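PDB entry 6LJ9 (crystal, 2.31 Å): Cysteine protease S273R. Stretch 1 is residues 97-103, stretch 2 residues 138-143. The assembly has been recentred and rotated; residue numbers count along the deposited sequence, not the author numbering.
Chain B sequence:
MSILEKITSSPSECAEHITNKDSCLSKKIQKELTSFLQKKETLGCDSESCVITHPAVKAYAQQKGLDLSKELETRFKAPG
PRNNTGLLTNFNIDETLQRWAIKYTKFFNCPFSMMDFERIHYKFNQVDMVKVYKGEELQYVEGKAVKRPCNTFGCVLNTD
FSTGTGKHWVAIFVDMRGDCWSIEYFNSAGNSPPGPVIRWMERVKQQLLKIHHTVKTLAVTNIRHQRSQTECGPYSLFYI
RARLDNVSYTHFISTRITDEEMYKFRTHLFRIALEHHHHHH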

# COMPACT_ATOMS: atom_id res chain seq x y z
N LEU B 97 9.13 -14.12 0.86
CA LEU B 97 9.22 -12.66 0.86
C LEU B 97 9.13 -12.09 -0.55
O LEU B 97 8.65 -10.97 -0.73
CB LEU B 97 10.53 -12.22 1.53
CG LEU B 97 10.68 -12.60 3.01
CD1 LEU B 97 11.97 -12.02 3.57
CD2 LEU B 97 9.48 -12.12 3.81
N GLN B 98 9.59 -12.84 -1.55
CA GLN B 98 9.42 -12.41 -2.94
C GLN B 98 7.95 -12.37 -3.33
O GLN B 98 7.56 -11.53 -4.15
CB GLN B 98 10.20 -13.33 -3.87
CG GLN B 98 11.70 -13.11 -3.86
CD GLN B 98 12.44 -14.14 -4.70
OE1 GLN B 98 12.08 -15.31 -4.72
NE2 GLN B 98 13.49 -13.69 -5.39
N ARG B 99 7.12 -13.25 -2.77
CA ARG B 99 5.70 -13.24 -3.09
C ARG B 99 4.97 -12.11 -2.36
O ARG B 99 4.03 -11.52 -2.90
CB ARG B 99 5.06 -14.58 -2.74
CG ARG B 99 5.32 -15.67 -3.77
CD ARG B 99 4.88 -17.04 -3.27
NE ARG B 99 4.90 -18.04 -4.33
CZ ARG B 99 5.99 -18.67 -4.75
NH1 ARG B 99 7.16 -18.40 -4.20
NH2 ARG B 99 5.91 -19.56 -5.73
N TRP B 100 5.39 -11.80 -1.13
CA TRP B 100 4.76 -10.70 -0.39
C TRP B 100 5.06 -9.36 -1.04
O TRP B 100 4.26 -8.43 -0.94
CB TRP B 100 5.23 -10.71 1.06
CG TRP B 100 4.72 -11.87 1.85
CD1 TRP B 100 3.82 -12.81 1.44
CD2 TRP B 100 5.08 -12.21 3.20
NE1 TRP B 100 3.60 -13.72 2.45
CE2 TRP B 100 4.36 -13.38 3.54
CE3 TRP B 100 5.94 -11.65 4.15
CZ2 TRP B 100 4.47 -13.99 4.78
CZ3 TRP B 100 6.05 -12.26 5.38
CH2 TRP B 100 5.32 -13.41 5.69
N ALA B 101 6.21 -9.24 -1.72
CA ALA B 101 6.54 -8.00 -2.41
C ALA B 101 5.62 -7.74 -3.60
O ALA B 101 5.53 -6.60 -4.05
CB ALA B 101 8.00 -8.04 -2.88
N ILE B 102 4.95 -8.78 -4.10
CA ILE B 102 3.94 -8.58 -5.15
C ILE B 102 2.73 -7.85 -4.58
O ILE B 102 2.25 -6.87 -5.15
CB ILE B 102 3.54 -9.93 -5.77
CG1 ILE B 102 4.78 -10.74 -6.15
CG2 ILE B 102 2.66 -9.71 -6.99
CD1 ILE B 102 4.47 -12.15 -6.61
N LYS B 103 2.22 -8.33 -3.44
CA LYS B 103 1.01 -7.77 -2.85
C LYS B 103 1.29 -6.44 -2.17
O LYS B 103 0.55 -5.47 -2.36
CB LYS B 103 0.41 -8.78 -1.87
CG LYS B 103 -0.64 -8.22 -0.93
CD LYS B 103 -1.19 -9.31 -0.03
CE LYS B 103 -1.94 -8.74 1.15
NZ LYS B 103 -3.07 -7.87 0.73
N LEU B 138 17.75 -2.33 -6.42
CA LEU B 138 17.18 -3.49 -7.10
C LEU B 138 16.65 -4.49 -6.09
O LEU B 138 17.38 -4.93 -5.19
CB LEU B 138 18.22 -4.15 -8.00
CG LEU B 138 18.43 -3.58 -9.40
CD1 LEU B 138 19.65 -4.23 -10.04
CD2 LEU B 138 17.20 -3.80 -10.26
N GLN B 139 15.38 -4.85 -6.23
CA GLN B 139 14.78 -5.98 -5.53
C GLN B 139 14.21 -6.94 -6.56
O GLN B 139 14.07 -6.61 -7.74
CB GLN B 139 13.68 -5.52 -4.56
CG GLN B 139 12.44 -4.97 -5.22
CD GLN B 139 11.42 -4.48 -4.22
OE1 GLN B 139 11.15 -3.28 -4.13
NE2 GLN B 139 10.86 -5.40 -3.44
N TYR B 140 13.88 -8.14 -6.11
CA TYR B 140 13.45 -9.21 -7.01
C TYR B 140 12.04 -9.63 -6.64
O TYR B 140 11.82 -10.36 -5.67
CB TYR B 140 14.44 -10.37 -6.98
CG TYR B 140 15.76 -9.99 -7.61
CD1 TYR B 140 16.77 -9.40 -6.86
CD2 TYR B 140 15.98 -10.19 -8.97
CE1 TYR B 140 17.97 -9.04 -7.44
CE2 TYR B 140 17.17 -9.83 -9.56
CZ TYR B 140 18.17 -9.25 -8.79
OH TYR B 140 19.36 -8.90 -9.38
N VAL B 141 11.07 -9.14 -7.42
CA VAL B 141 9.66 -9.46 -7.27
C VAL B 141 9.29 -10.44 -8.37
O VAL B 141 9.59 -10.20 -9.55
CB VAL B 141 8.80 -8.19 -7.34
CG1 VAL B 141 7.33 -8.54 -7.21
CG2 VAL B 141 9.22 -7.21 -6.25
N GLU B 142 8.64 -11.54 -7.99
CA GLU B 142 8.45 -12.71 -8.87
C GLU B 142 9.85 -13.17 -9.25
O GLU B 142 10.69 -13.37 -8.36
CB GLU B 142 7.52 -12.37 -10.03
CG GLU B 142 6.28 -11.59 -9.64
CD GLU B 142 5.25 -11.53 -10.75
OE1 GLU B 142 5.17 -12.49 -11.54
OE2 GLU B 142 4.51 -10.52 -10.83
N GLY B 143 10.16 -13.34 -10.53
CA GLY B 143 11.52 -13.64 -10.94
C GLY B 143 12.11 -12.50 -11.74
O GLY B 143 12.91 -12.72 -12.65

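No hydrogen bond joins these two stretches, although glutamines and backbone carbonyls lie within the contact; where they touch, helix and strand meet through van der Waals packing. The helical stretch 97-103, part of a helix that begins earlier in the chain, and the strand that includes Gln139, Tyr140 and Val141 run nearly at right angles, with 80° between their N-to-C directions and a closest approach of 7.4 Å between their axes. The contact is a small patch: 304 Å² of surface is buried, both sides summed. The backbones come nearest where Gln98 CA lies 5.2 Å from Val141 CA.

Val141 is the apolar centre of the patch, and its two methyl groups meet two helix residues. Its CG2 lies 3.7 Å from Ala101 CB, while its CG1 lies 3.5 Å from Ile102 CG1. The two branches of valine thus spread across neighbouring positions of the helix. Ala101 points its CA-to-CB bond toward the strand, and its single methyl, a small apolar group, packs directly against the valine. Ile102 starts out sideways, but its longer chain, with chi1 m and chi2 t, brings its end nearer to the other stretch.

That extension also carries Ile102 CD1 to within 3.6 Å of Glu142 CG. Here the aliphatic part of an acidic residue serves as a hydrocarbon surface, while the carboxylate lies farther out along the chain. The CA-to-CB bond of Glu142 points away from the helix, yet the end of the side chain comes nearer; because this residue is poorly ordered, its details deserve caution. Its positive phi of 59° marks a departure from the extended backbone of the strand.

Gln98 contributes the most covered area of any residue here. Its CG approaches Tyr140 O to 3.3 Å, and its NE2 lies 3.8 Å from Tyr140 CB, so a long, flexible side chain lies against the strand through contact rather than polar bonding. The tyrosine ring takes little part: the end of that side chain leads away from the helix.

Gln139 touches the patch lightly, with NE2 3.9 Å from Ala101 CB. A buried amide beside a methyl would be costly if unsatisfied, but both its OE1 and NE2 are hydrogen-bonded elsewhere in the structure. Within the helix, Ala101 N donates to Leu97 O at 3.2 Å, the i to i-4 bond of an alpha-helix, and Ile102 N donates to Arg99 O at 3.1 Å, a tighter i to i-3 bond.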